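Local structure of CLIP-associating protein (Drosophila melanogaster, 4G3A) at residues L50-M55 with A72-L76; Q67-E71 with T105-A110; I77-S82 with E119-L123; I129-A133 with F148-I152. The protein tracks microtubule plus ends and promotes stabilisation of dynamic microtubules in mitotic spindle formation and kinetochore attachment, this chain being its N-terminal TOG domain. Residues are numbered along the deposited sequence.

The four contacts sample how an all-helical TOG domain is assembled from HEAT repeats. Contact 1 joins antiparallel helices 47-58 and 63-80 of one repeat. Contacts 2 and 3 use helix 63-80 again to join the next repeat, at helix 104-119 and the turn after it, their centres about 17 Å apart. Contact 1 touches contact 2 (centres about 12 Å apart) and adjoins contact 3 in sequence. Along the chain the segments of contact 2 alternate with those of 1 and 3, whereas 1 closes before 3 opens. Contact 4 comes last, pairing helices 125-136 and 142-159, about 22 Å from contact 1 between centres. Contacts 1 and 4 thus lie within helical pairs, 2 and 3 between them.

Contact 1 (L50-M55 with A72-L76); sequences LIDGLM and AFSEL
Two helical segments run almost antiparallel, 50-55 against 72-76, with their N-to-C directions 158° apart (signed crossing angle -158°) and axes 11.6 Å apart at closest approach. That spacing leaves room for large side chains to interlock; the nearest CA pair, Leu-54 with Ala-72, is 8.1 Å apart. The chief bump is the ring of Phe-73 (chi1 -82°, chi2 -54°), which reaches into the hollow lined by Ile-51, Leu-54 and Met-55, the last a selenomethionine. Leu-54 (mt) lays CD1 over one ring face, 3.8 Å from the Phe-73 centroid, a CH-pi contact. Ile-51 (mm) brings CD1 to the ring edge, 3.7 Å from Phe-73 CE1, while Met-55 SE lies obliquely, 4.1 Å from Phe-73 CZ, as a Met-aromatic contact. Leu-76 (mt) is the second bump: its CD1 lies 3.9 Å from Ile-51 CD1 and 3.8 Å from Leu-54 CD1, and its CD2 meets Leu-50 CD2 at 3.9 Å. Small Ala-72 makes a shallow dent, its CB 3.9 Å from Leu-54 CD2. Phe-84 from the following loop packs on Phe-73 and Leu-76. This apolar interlock of an antiparallel helix pair is the interior of a HEAT repeat, here the one spanning 44-82.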
loop_
_atom_site.group_PDB
_atom_site.type_symbol
_atom_site.label_atom_id
_atom_site.label_comp_id
_atom_site.label_asym_id
_atom_site.label_seq_id
_atom_site.Cartn_x
_atom_site.Cartn_y
_atom_site.Cartn_z
ATOM N N LEU A 50 -13.125 17.202 4.897
ATOM C CA LEU A 50 -13.303 16.175 3.880
ATOM C C LEU A 50 -12.618 14.895 4.325
ATOM O O LEU A 50 -13.162 13.802 4.161
ATOM C CB LEU A 50 -12.764 16.628 2.524
ATOM C CG LEU A 50 -12.878 15.549 1.444
ATOM C CD1 LEU A 50 -14.324 15.107 1.286
ATOM C CD2 LEU A 50 -12.317 16.040 0.121
ATOM N N ILE A 51 -11.425 15.041 4.895
ATOM C CA ILE A 51 -10.675 13.899 5.426
ATOM C C ILE A 51 -11.483 13.160 6.478
ATOM O O ILE A 51 -11.607 11.938 6.429
ATOM C CB ILE A 51 -9.352 14.332 6.059
ATOM C CG1 ILE A 51 -8.488 15.049 5.023
ATOM C CG2 ILE A 51 -8.624 13.118 6.662
ATOM C CD1 ILE A 51 -8.126 14.181 3.811
ATOM N N ASP A 52 -12.040 13.914 7.423
ATOM C CA ASP A 52 -12.861 13.337 8.477
ATOM C C ASP A 52 -14.059 12.617 7.870
ATOM O O ASP A 52 -14.437 11.537 8.323
ATOM C CB ASP A 52 -13.332 14.418 9.453
ATOM C CG ASP A 52 -12.180 15.125 10.153
ATOM O OD1 ASP A 52 -11.074 14.547 10.232
ATOM O OD2 ASP A 52 -12.387 16.262 10.629
ATOM N N GLY A 53 -14.644 13.217 6.838
ATOM C CA GLY A 53 -15.812 12.649 6.184
ATOM C C GLY A 53 -15.531 11.330 5.487
ATOM O O GLY A 53 -16.375 10.434 5.470
ATOM N N LEU A 54 -14.346 11.209 4.900
ATOM C CA LEU A 54 -13.986 10.005 4.164
ATOM C C LEU A 54 -13.758 8.821 5.109
ATOM O O LEU A 54 -13.884 7.661 4.713
ATOM C CB LEU A 54 -12.724 10.252 3.329
ATOM C CG LEU A 54 -12.872 11.185 2.129
ATOM C CD1 LEU A 54 -11.513 11.542 1.559
ATOM C CD2 LEU A 54 -13.751 10.547 1.068
HETATM N N MSE A 55 -13.421 9.126 6.357
HETATM C CA MSE A 55 -12.982 8.106 7.309
HETATM C C MSE A 55 -14.018 7.012 7.594
HETATM O O MSE A 55 -13.681 5.831 7.574
HETATM C CB MSE A 55 -12.463 8.751 8.597
HETATM C CG MSE A 55 -11.154 9.500 8.403
HETATM SE SE MSE A 55 -9.745 8.340 7.673
HETATM C CE MSE A 55 -9.891 6.909 8.988
ATOM N N ALA A 72 -10.639 8.318 -3.575
ATOM C CA ALA A 72 -10.756 9.734 -3.252
ATOM C C ALA A 72 -9.466 10.206 -2.612
ATOM O O ALA A 72 -8.964 11.284 -2.935
ATOM C CB ALA A 72 -11.934 9.987 -2.324
ATOM N N PHE A 73 -8.933 9.398 -1.696
ATOM C CA PHE A 73 -7.682 9.746 -1.052
ATOM C C PHE A 73 -6.574 9.807 -2.107
ATOM O O PHE A 73 -5.736 10.701 -2.079
ATOM C CB PHE A 73 -7.340 8.759 0.078
ATOM C CG PHE A 73 -8.048 9.051 1.388
ATOM C CD1 PHE A 73 -7.965 10.306 1.974
ATOM C CD2 PHE A 73 -8.763 8.061 2.046
ATOM C CE1 PHE A 73 -8.603 10.582 3.181
ATOM C CE2 PHE A 73 -9.412 8.328 3.256
ATOM C CZ PHE A 73 -9.331 9.591 3.822
ATOM N N SER A 74 -6.558 8.857 -3.034
ATOM C CA SER A 74 -5.555 8.902 -4.094
ATOM C C SER A 74 -5.606 10.241 -4.840
ATOM O O SER A 74 -4.566 10.843 -5.131
ATOM C CB SER A 74 -5.720 7.724 -5.059
ATOM O OG SER A 74 -5.045 6.572 -4.571
ATOM N N GLU A 75 -6.816 10.715 -5.139
ATOM C CA GLU A 75 -6.963 11.984 -5.858
ATOM C C GLU A 75 -6.490 13.185 -5.034
ATOM O O GLU A 75 -5.829 14.076 -5.562
ATOM C CB GLU A 75 -8.405 12.177 -6.351
ATOM C CG GLU A 75 -8.822 11.142 -7.382
ATOM C CD GLU A 75 -7.833 11.034 -8.536
ATOM O OE1 GLU A 75 -7.363 12.085 -9.035
ATOM O OE2 GLU A 75 -7.517 9.893 -8.941
ATOM N N LEU A 76 -6.801 13.196 -3.741
ATOM C CA LEU A 76 -6.286 14.235 -2.841
ATOM C C LEU A 76 -4.761 14.195 -2.751
ATOM O O LEU A 76 -4.099 15.240 -2.744
ATOM C CB LEU A 76 -6.887 14.094 -1.438
ATOM C CG LEU A 76 -8.397 14.320 -1.317
ATOM C CD1 LEU A 76 -8.916 13.837 0.032
ATOM C CD2 LEU A 76 -8.741 15.788 -1.534
#

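Contact 2 (Q67-E71 with T105-A110); sequences QKSLE and TVREKA
Neighbouring HEAT repeats stack with corresponding helices side by side, and here helix segment 67-71 of one repeat lies beside 105-110 of the next. The two run nearly parallel, 18° apart, with axes 9.0 Å apart at closest approach; the nearest CA pairs are Gln-67 with Val-106 (5.3 Å) and Leu-70 with Lys-109 (6.2 Å). Gln-67 extends (chi1 and chi2 both t) across the gap, so that OE1 accepts a 2.7 Å hydrogen bond from Thr-105 OG1, while its CG packs 3.6 Å from Lys-109 CG. Its NE2 turns back to its own helix in a weak 3.3 Å hydrogen bond to Glu-71 OE1. Lys-68 stays on its own side, NZ forming a salt bridge with Glu-71 OE1 at 3.3 Å. Leu-70 (mt) adds the apolar contact: its CD1 lies 4.3 Å from Val-106 CG1 and 4.1 Å from Ala-110 CB, and Val-95 of helix 88-98 touches both Leu-70 and Ala-110. Glu-71 then approaches the aliphatic end of Lys-109, OE1 to CE being 3.8 Å. Near the C-terminal ends of the two segments a water bridges the backbones, donating to Lys-109 O at 2.8 Å and, weakly, to Leu-70 O at 3.4 Å.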
loop_
_atom_site.group_PDB
_atom_site.type_symbol
_atom_site.label_atom_id
_atom_site.label_comp_id
_atom_site.label_asym_id
_atom_site.label_seq_id
_atom_site.Cartn_x
_atom_site.Cartn_y
_atom_site.Cartn_z
ATOM N N GLN A 67 -13.851 1.510 -1.138
ATOM C CA GLN A 67 -12.971 1.565 -2.294
ATOM C C GLN A 67 -12.926 2.971 -2.877
ATOM O O GLN A 67 -11.864 3.459 -3.255
ATOM C CB GLN A 67 -13.414 0.563 -3.353
ATOM C CG GLN A 67 -12.635 0.652 -4.642
ATOM C CD GLN A 67 -12.926 -0.512 -5.555
ATOM O OE1 GLN A 67 -13.233 -1.610 -5.091
ATOM N NE2 GLN A 67 -12.831 -0.283 -6.863
ATOM N N LYS A 68 -14.088 3.618 -2.947
ATOM C CA LYS A 68 -14.171 4.965 -3.497
ATOM C C LYS A 68 -13.452 5.966 -2.608
ATOM O O LYS A 68 -12.816 6.887 -3.109
ATOM C CB LYS A 68 -15.629 5.379 -3.708
ATOM C CG LYS A 68 -16.368 4.565 -4.756
ATOM C CD LYS A 68 -16.324 5.219 -6.127
ATOM C CE LYS A 68 -15.427 4.452 -7.077
ATOM N NZ LYS A 68 -15.621 2.973 -6.951
ATOM N N SER A 69 -13.549 5.786 -1.292
ATOM C CA SER A 69 -12.789 6.623 -0.374
ATOM C C SER A 69 -11.274 6.492 -0.610
ATOM O O SER A 69 -10.548 7.486 -0.559
ATOM C CB SER A 69 -13.136 6.300 1.076
ATOM O OG SER A 69 -12.574 5.064 1.470
ATOM N N LEU A 70 -10.805 5.273 -0.872
ATOM C CA LEU A 70 -9.394 5.045 -1.222
ATOM C C LEU A 70 -9.035 5.791 -2.510
ATOM O O LEU A 70 -8.032 6.496 -2.582
ATOM C CB LEU A 70 -9.114 3.552 -1.405
ATOM C CG LEU A 70 -9.160 2.666 -0.159
ATOM C CD1 LEU A 70 -9.205 1.202 -0.549
ATOM C CD2 LEU A 70 -7.964 2.948 0.744
ATOM N N GLU A 71 -9.876 5.639 -3.523
ATOM C CA GLU A 71 -9.724 6.394 -4.758
ATOM C C GLU A 71 -9.780 7.901 -4.502
ATOM O O GLU A 71 -9.046 8.672 -5.123
ATOM C CB GLU A 71 -10.803 5.974 -5.759
ATOM C CG GLU A 71 -10.638 4.533 -6.253
ATOM C CD GLU A 71 -11.760 4.085 -7.183
ATOM O OE1 GLU A 71 -12.329 3.003 -6.940
ATOM O OE2 GLU A 71 -12.076 4.807 -8.151
ATOM N N THR A 105 -10.519 -5.811 -5.913
ATOM C CA THR A 105 -10.443 -4.423 -6.367
ATOM C C THR A 105 -10.154 -3.477 -5.205
ATOM O O THR A 105 -9.543 -2.427 -5.387
ATOM C CB THR A 105 -11.736 -3.943 -7.097
ATOM O OG1 THR A 105 -12.856 -3.992 -6.203
ATOM C CG2 THR A 105 -12.024 -4.786 -8.334
ATOM N N VAL A 106 -10.608 -3.840 -4.011
ATOM C CA VAL A 106 -10.323 -3.029 -2.834
ATOM C C VAL A 106 -8.827 -3.072 -2.503
ATOM O O VAL A 106 -8.210 -2.039 -2.240
ATOM C CB VAL A 106 -11.183 -3.460 -1.619
ATOM C CG1 VAL A 106 -10.689 -2.803 -0.359
ATOM C CG2 VAL A 106 -12.646 -3.097 -1.847
ATOM N N ARG A 107 -8.235 -4.259 -2.536
ATOM C CA ARG A 107 -6.795 -4.370 -2.294
ATOM C C ARG A 107 -6.023 -3.556 -3.330
ATOM O O ARG A 107 -5.032 -2.899 -3.013
ATOM C CB ARG A 107 -6.351 -5.833 -2.339
ATOM C CG ARG A 107 -7.057 -6.719 -1.325
ATOM C CD ARG A 107 -6.352 -8.056 -1.181
ATOM N NE ARG A 107 -6.314 -8.779 -2.448
ATOM C CZ ARG A 107 -7.289 -9.572 -2.879
ATOM N NH1 ARG A 107 -8.377 -9.744 -2.144
ATOM N NH2 ARG A 107 -7.179 -10.190 -4.046
ATOM N N GLU A 108 -6.487 -3.603 -4.573
ATOM C CA GLU A 108 -5.838 -2.881 -5.666
ATOM C C GLU A 108 -5.780 -1.393 -5.377
ATOM O O GLU A 108 -4.715 -0.774 -5.429
ATOM C CB GLU A 108 -6.596 -3.099 -6.972
ATOM C CG GLU A 108 -6.258 -4.381 -7.696
ATOM C CD GLU A 108 -7.279 -4.718 -8.771
ATOM O OE1 GLU A 108 -8.072 -3.822 -9.142
ATOM O OE2 GLU A 108 -7.289 -5.879 -9.239
ATOM N N LYS A 109 -6.938 -0.820 -5.071
ATOM C CA LYS A 109 -7.015 0.617 -4.839
ATOM C C LYS A 109 -6.224 1.005 -3.597
ATOM O O LYS A 109 -5.658 2.093 -3.530
ATOM C CB LYS A 109 -8.467 1.090 -4.751
ATOM C CG LYS A 109 -9.289 0.795 -6.007
ATOM C CD LYS A 109 -8.648 1.402 -7.248
ATOM C CE LYS A 109 -9.451 1.085 -8.510
ATOM N NZ LYS A 109 -8.765 1.579 -9.725
ATOM N N ALA A 110 -6.167 0.102 -2.622
ATOM C CA ALA A 110 -5.337 0.326 -1.445
ATOM C C ALA A 110 -3.852 0.342 -1.829
ATOM O O ALA A 110 -3.104 1.242 -1.438
ATOM C CB ALA A 110 -5.611 -0.739 -0.394
HETATM O O HOH W 1 -6.485 4.419 -4.861
#

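Contact 3 (I77-S82 with E119-L123); sequences IKRLGS and EHRVL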
loop_
_atom_site.group_PDB
_atom_site.type_symbol
_atom_site.label_atom_id
_atom_site.label_comp_id
_atom_site.label_asym_id
_atom_site.label_seq_id
_atom_site.Cartn_x
_atom_site.Cartn_y
_atom_site.Cartn_z
ATOM N N ILE A 77 -4.203 12.986 -2.682
ATOM C CA ILE A 77 -2.756 12.835 -2.651
ATOM C C ILE A 77 -2.157 13.453 -3.907
ATOM O O ILE A 77 -1.189 14.202 -3.833
ATOM C CB ILE A 77 -2.340 11.355 -2.571
ATOM C CG1 ILE A 77 -2.654 10.787 -1.190
ATOM C CG2 ILE A 77 -0.858 11.190 -2.868
ATOM C CD1 ILE A 77 -2.770 9.291 -1.207
ATOM N N LYS A 78 -2.732 13.129 -5.064
ATOM C CA LYS A 78 -2.241 13.672 -6.325
ATOM C C LYS A 78 -2.303 15.197 -6.357
ATOM O O LYS A 78 -1.373 15.847 -6.827
ATOM C CB LYS A 78 -3.015 13.091 -7.504
ATOM C CG LYS A 78 -2.774 11.620 -7.718
ATOM C CD LYS A 78 -3.694 11.095 -8.786
ATOM C CE LYS A 78 -3.825 9.595 -8.691
ATOM N NZ LYS A 78 -4.782 9.114 -9.721
ATOM N N ARG A 79 -3.390 15.767 -5.843
ATOM C CA ARG A 79 -3.550 17.221 -5.828
ATOM C C ARG A 79 -2.734 17.891 -4.732
ATOM O O ARG A 79 -2.237 19.003 -4.918
ATOM C CB ARG A 79 -5.014 17.609 -5.625
ATOM C CG ARG A 79 -5.927 17.248 -6.758
ATOM C CD ARG A 79 -7.301 17.772 -6.468
ATOM N NE ARG A 79 -8.204 17.570 -7.591
ATOM C CZ ARG A 79 -8.586 18.530 -8.424
ATOM N NH1 ARG A 79 -8.150 19.777 -8.266
ATOM N NH2 ARG A 79 -9.410 18.239 -9.418
ATOM N N LEU A 80 -2.619 17.226 -3.584
ATOM C CA LEU A 80 -2.017 17.841 -2.400
ATOM C C LEU A 80 -0.518 17.605 -2.281
ATOM O O LEU A 80 0.196 18.404 -1.675
ATOM C CB LEU A 80 -2.702 17.341 -1.132
ATOM C CG LEU A 80 -3.809 18.223 -0.562
ATOM C CD1 LEU A 80 -4.754 18.658 -1.658
ATOM C CD2 LEU A 80 -4.549 17.495 0.544
ATOM N N GLY A 81 -0.043 16.503 -2.840
ATOM C CA GLY A 81 1.367 16.176 -2.737
ATOM C C GLY A 81 1.786 16.150 -1.282
ATOM O O GLY A 81 1.089 15.575 -0.450
ATOM N N SER A 82 2.907 16.793 -0.968
ATOM C CA SER A 82 3.457 16.729 0.385
ATOM C C SER A 82 2.486 17.271 1.426
ATOM O O SER A 82 2.569 16.921 2.601
ATOM C CB SER A 82 4.821 17.441 0.477
ATOM O OG SER A 82 4.707 18.841 0.271
ATOM N N GLU A 119 4.775 8.206 -5.181
ATOM C CA GLU A 119 4.971 8.864 -6.467
ATOM C C GLU A 119 4.785 10.377 -6.335
ATOM O O GLU A 119 5.547 11.156 -6.904
ATOM C CB GLU A 119 4.032 8.303 -7.540
ATOM C CG GLU A 119 4.284 8.905 -8.927
ATOM C CD GLU A 119 3.496 8.225 -10.045
ATOM O OE1 GLU A 119 2.828 7.200 -9.789
ATOM O OE2 GLU A 119 3.557 8.719 -11.192
ATOM N N HIS A 120 3.793 10.792 -5.556
ATOM C CA HIS A 120 3.521 12.220 -5.404
ATOM C C HIS A 120 4.215 12.843 -4.200
ATOM O O HIS A 120 3.873 13.943 -3.770
ATOM C CB HIS A 120 2.013 12.479 -5.426
ATOM C CG HIS A 120 1.365 11.953 -6.664
ATOM N ND1 HIS A 120 1.276 12.692 -7.824
ATOM C CD2 HIS A 120 0.846 10.738 -6.948
ATOM C CE1 HIS A 120 0.703 11.961 -8.763
ATOM N NE2 HIS A 120 0.438 10.770 -8.262
ATOM N N ARG A 121 5.201 12.128 -3.670
ATOM C CA ARG A 121 6.115 12.685 -2.682
ATOM C C ARG A 121 5.438 13.161 -1.400
ATOM O O ARG A 121 5.844 14.164 -0.809
ATOM C CB ARG A 121 6.950 13.817 -3.292
ATOM C CG ARG A 121 7.711 13.428 -4.541
ATOM C CD ARG A 121 8.672 14.530 -4.955
ATOM N NE ARG A 121 9.483 14.143 -6.105
ATOM C CZ ARG A 121 10.628 13.475 -6.019
ATOM N NH1 ARG A 121 11.102 13.117 -4.832
ATOM N NH2 ARG A 121 11.299 13.164 -7.119
ATOM N N VAL A 122 4.424 12.428 -0.957
ATOM C CA VAL A 122 3.867 12.681 0.364
ATOM C C VAL A 122 4.952 12.417 1.395
ATOM O O VAL A 122 5.142 13.198 2.327
ATOM C CB VAL A 122 2.653 11.794 0.648
ATOM C CG1 VAL A 122 2.159 12.020 2.058
ATOM C CG2 VAL A 122 1.560 12.083 -0.349
ATOM N N LEU A 123 5.659 11.301 1.216
ATOM C CA LEU A 123 6.836 10.959 2.006
ATOM C C LEU A 123 7.758 10.073 1.167
ATOM O O LEU A 123 7.311 9.448 0.203
ATOM C CB LEU A 123 6.465 10.228 3.305
ATOM C CG LEU A 123 5.318 9.211 3.405
ATOM C CD1 LEU A 123 5.072 8.428 2.131
ATOM C CD2 LEU A 123 5.548 8.285 4.593
HETATM O O HOH W 2 1.352 15.662 -7.140
#
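The side chain of His-120 folds against the C-terminal turn of helix 63-80. Its chi1 of -56° and chi2 of -87° set the imidazole beside that last turn, so that Lys-78 CG sits over one ring face, 3.7 Å from the centroid of His-120, as a CH-pi contact. The rest of the Lys-78 chain is extended (chi2 to chi4 all t) and carries NZ away to a salt bridge with Glu-75. On the ring, His-120 ND1 shares a water with the backbone: the water lies 3.0 Å from ND1 and donates to Lys-78 O at 2.7 Å. Deeper in, Ile-77 (mt) and Val-122 (chi1 t) meet through methyls, Ile-77 CG2 to Val-122 CG2 being 3.6 Å. Gly-81, whose positive phi of 55° suits glycine, leaves the helix and brings its CA within 3.5 Å of His-120 O in a CA-H...O contact. In the other segment, Arg-121, also at positive phi, is the C-prime residue of a Schellman motif ending helix 104-119. Ser-82 lies against this turn, CB 3.7 Å from Arg-121 O. The contact thus joins the C-terminal end of helix 63-80, in the HEAT repeat spanning 44-82, to the turn between helices 104-119 and 125-136, while Leu-113 and Leu-117 of helix 104-119 pack on Ile-77.

Contact 4 (I129-A133 with F148-I152); sequences IDKLA and FLQTI
This is a buried, apolar helix-helix contact near the middle of the chain, between helix 125-136 and helix 142-159. The segments 129-133 and 148-152 run antiparallel, 165° apart (signed crossing angle -165°), with axes 10.8 Å apart at closest approach; CA atoms come nearest at Ile-129 with Ile-152 (6.9 Å) and Leu-132 with Phe-148 (7.6 Å). Phe-148 (chi1 173°, chi2 57°) spans the gap and lays one ring face on the backbone at Leu-132, with CE1 3.4 Å from Leu-132 CB and CZ 3.8 Å from Ala-133 CB. Such a helical hairpin is the building unit of the HEAT-repeat array in a TOG domain. One turn along, Ile-129 (mm) sends CD1 to within 3.8 Å of Thr-151 CG2 and CG2 to within 4.0 Å of Ile-152 CG1; Leu-132 (mt) places CD1 3.9 Å from Thr-151 CG2. Thr-151 OG1 hydrogen-bonds to Gln-111 of helix 104-119, whose Leu-114 also packs on Leu-132 and Thr-151, and Phe-137 meets the Phe-148 ring edge-to-face.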
loop_
_atom_site.group_PDB
_atom_site.type_symbol
_atom_site.label_atom_id
_atom_site.label_comp_id
_atom_site.label_asym_id
_atom_site.label_seq_id
_atom_site.Cartn_x
_atom_site.Cartn_y
_atom_site.Cartn_z
ATOM N N ILE A 129 7.725 2.541 3.365
ATOM C CA ILE A 129 7.883 1.092 3.494
ATOM C C ILE A 129 8.220 0.715 4.948
ATOM O O ILE A 129 7.659 -0.239 5.494
ATOM C CB ILE A 129 8.921 0.513 2.497
ATOM C CG1 ILE A 129 8.536 0.856 1.057
ATOM C CG2 ILE A 129 9.059 -0.996 2.684
ATOM C CD1 ILE A 129 7.153 0.395 0.649
ATOM N N ASP A 130 9.126 1.471 5.571
ATOM C CA ASP A 130 9.472 1.238 6.979
ATOM C C ASP A 130 8.235 1.334 7.869
ATOM O O ASP A 130 8.021 0.513 8.754
ATOM C CB ASP A 130 10.508 2.251 7.481
ATOM C CG ASP A 130 11.906 2.017 6.925
ATOM O OD1 ASP A 130 12.087 1.176 6.022
ATOM O OD2 ASP A 130 12.835 2.703 7.404
ATOM N N LYS A 131 7.420 2.356 7.637
ATOM C CA LYS A 131 6.220 2.553 8.435
ATOM C C LYS A 131 5.255 1.384 8.242
ATOM O O LYS A 131 4.670 0.880 9.200
ATOM C CB LYS A 131 5.532 3.874 8.044
ATOM C CG LYS A 131 4.347 4.214 8.915
ATOM C CD LYS A 131 4.770 4.407 10.380
ATOM C CE LYS A 131 3.672 5.136 11.191
ATOM N NZ LYS A 131 4.065 5.179 12.626
ATOM N N LEU A 132 5.089 0.945 7.001
ATOM C CA LEU A 132 4.224 -0.196 6.727
ATOM C C LEU A 132 4.759 -1.440 7.436
ATOM O O LEU A 132 3.988 -2.254 7.949
ATOM C CB LEU A 132 4.166 -0.464 5.226
ATOM C CG LEU A 132 3.443 0.600 4.392
ATOM C CD1 LEU A 132 3.620 0.297 2.921
ATOM C CD2 LEU A 132 1.979 0.620 4.746
ATOM N N ALA A 133 6.077 -1.604 7.398
ATOM C CA ALA A 133 6.724 -2.808 7.930
ATOM C C ALA A 133 6.318 -3.023 9.379
ATOM O O ALA A 133 6.049 -4.150 9.807
ATOM C CB ALA A 133 8.226 -2.691 7.823
ATOM N N PHE A 148 1.796 -6.816 1.573
ATOM C CA PHE A 148 2.899 -5.952 1.948
ATOM C C PHE A 148 4.206 -6.358 1.271
ATOM O O PHE A 148 4.957 -5.491 0.814
ATOM C CB PHE A 148 3.076 -5.851 3.467
ATOM C CG PHE A 148 4.320 -5.102 3.864
ATOM C CD1 PHE A 148 4.527 -3.803 3.414
ATOM C CD2 PHE A 148 5.302 -5.713 4.646
ATOM C CE1 PHE A 148 5.678 -3.118 3.746
ATOM C CE2 PHE A 148 6.460 -5.024 4.991
ATOM C CZ PHE A 148 6.641 -3.730 4.544
ATOM N N LEU A 149 4.473 -7.664 1.189
ATOM C CA LEU A 149 5.655 -8.131 0.460
ATOM C C LEU A 149 5.597 -7.614 -0.974
ATOM O O LEU A 149 6.608 -7.188 -1.522
ATOM C CB LEU A 149 5.779 -9.659 0.505
ATOM C CG LEU A 149 6.120 -10.222 1.894
ATOM C CD1 LEU A 149 5.959 -11.734 1.950
ATOM C CD2 LEU A 149 7.522 -9.806 2.350
ATOM N N GLN A 150 4.405 -7.617 -1.563
ATOM C CA GLN A 150 4.245 -7.135 -2.930
ATOM C C GLN A 150 4.470 -5.625 -3.012
ATOM O O GLN A 150 5.006 -5.122 -4.001
ATOM C CB GLN A 150 2.869 -7.521 -3.477
ATOM C CG GLN A 150 2.650 -7.131 -4.930
ATOM C CD GLN A 150 3.518 -7.917 -5.885
ATOM O OE1 GLN A 150 4.206 -7.341 -6.740
ATOM N NE2 GLN A 150 3.504 -9.241 -5.745
ATOM N N THR A 151 4.068 -4.901 -1.967
ATOM C CA THR A 151 4.319 -3.466 -1.918
ATOM C C THR A 151 5.819 -3.203 -1.960
ATOM O O THR A 151 6.281 -2.277 -2.628
ATOM C CB THR A 151 3.752 -2.827 -0.628
ATOM O OG1 THR A 151 2.345 -3.090 -0.531
ATOM C CG2 THR A 151 4.002 -1.325 -0.626
ATOM N N ILE A 152 6.580 -4.003 -1.220
ATOM C CA ILE A 152 8.034 -3.880 -1.237
ATOM C C ILE A 152 8.574 -4.126 -2.642
ATOM O O ILE A 152 9.407 -3.364 -3.159
ATOM C CB ILE A 152 8.691 -4.903 -0.296
ATOM C CG1 ILE A 152 8.362 -4.587 1.164
ATOM C CG2 ILE A 152 10.201 -4.947 -0.531
ATOM C CD1 ILE A 152 8.861 -5.649 2.142
#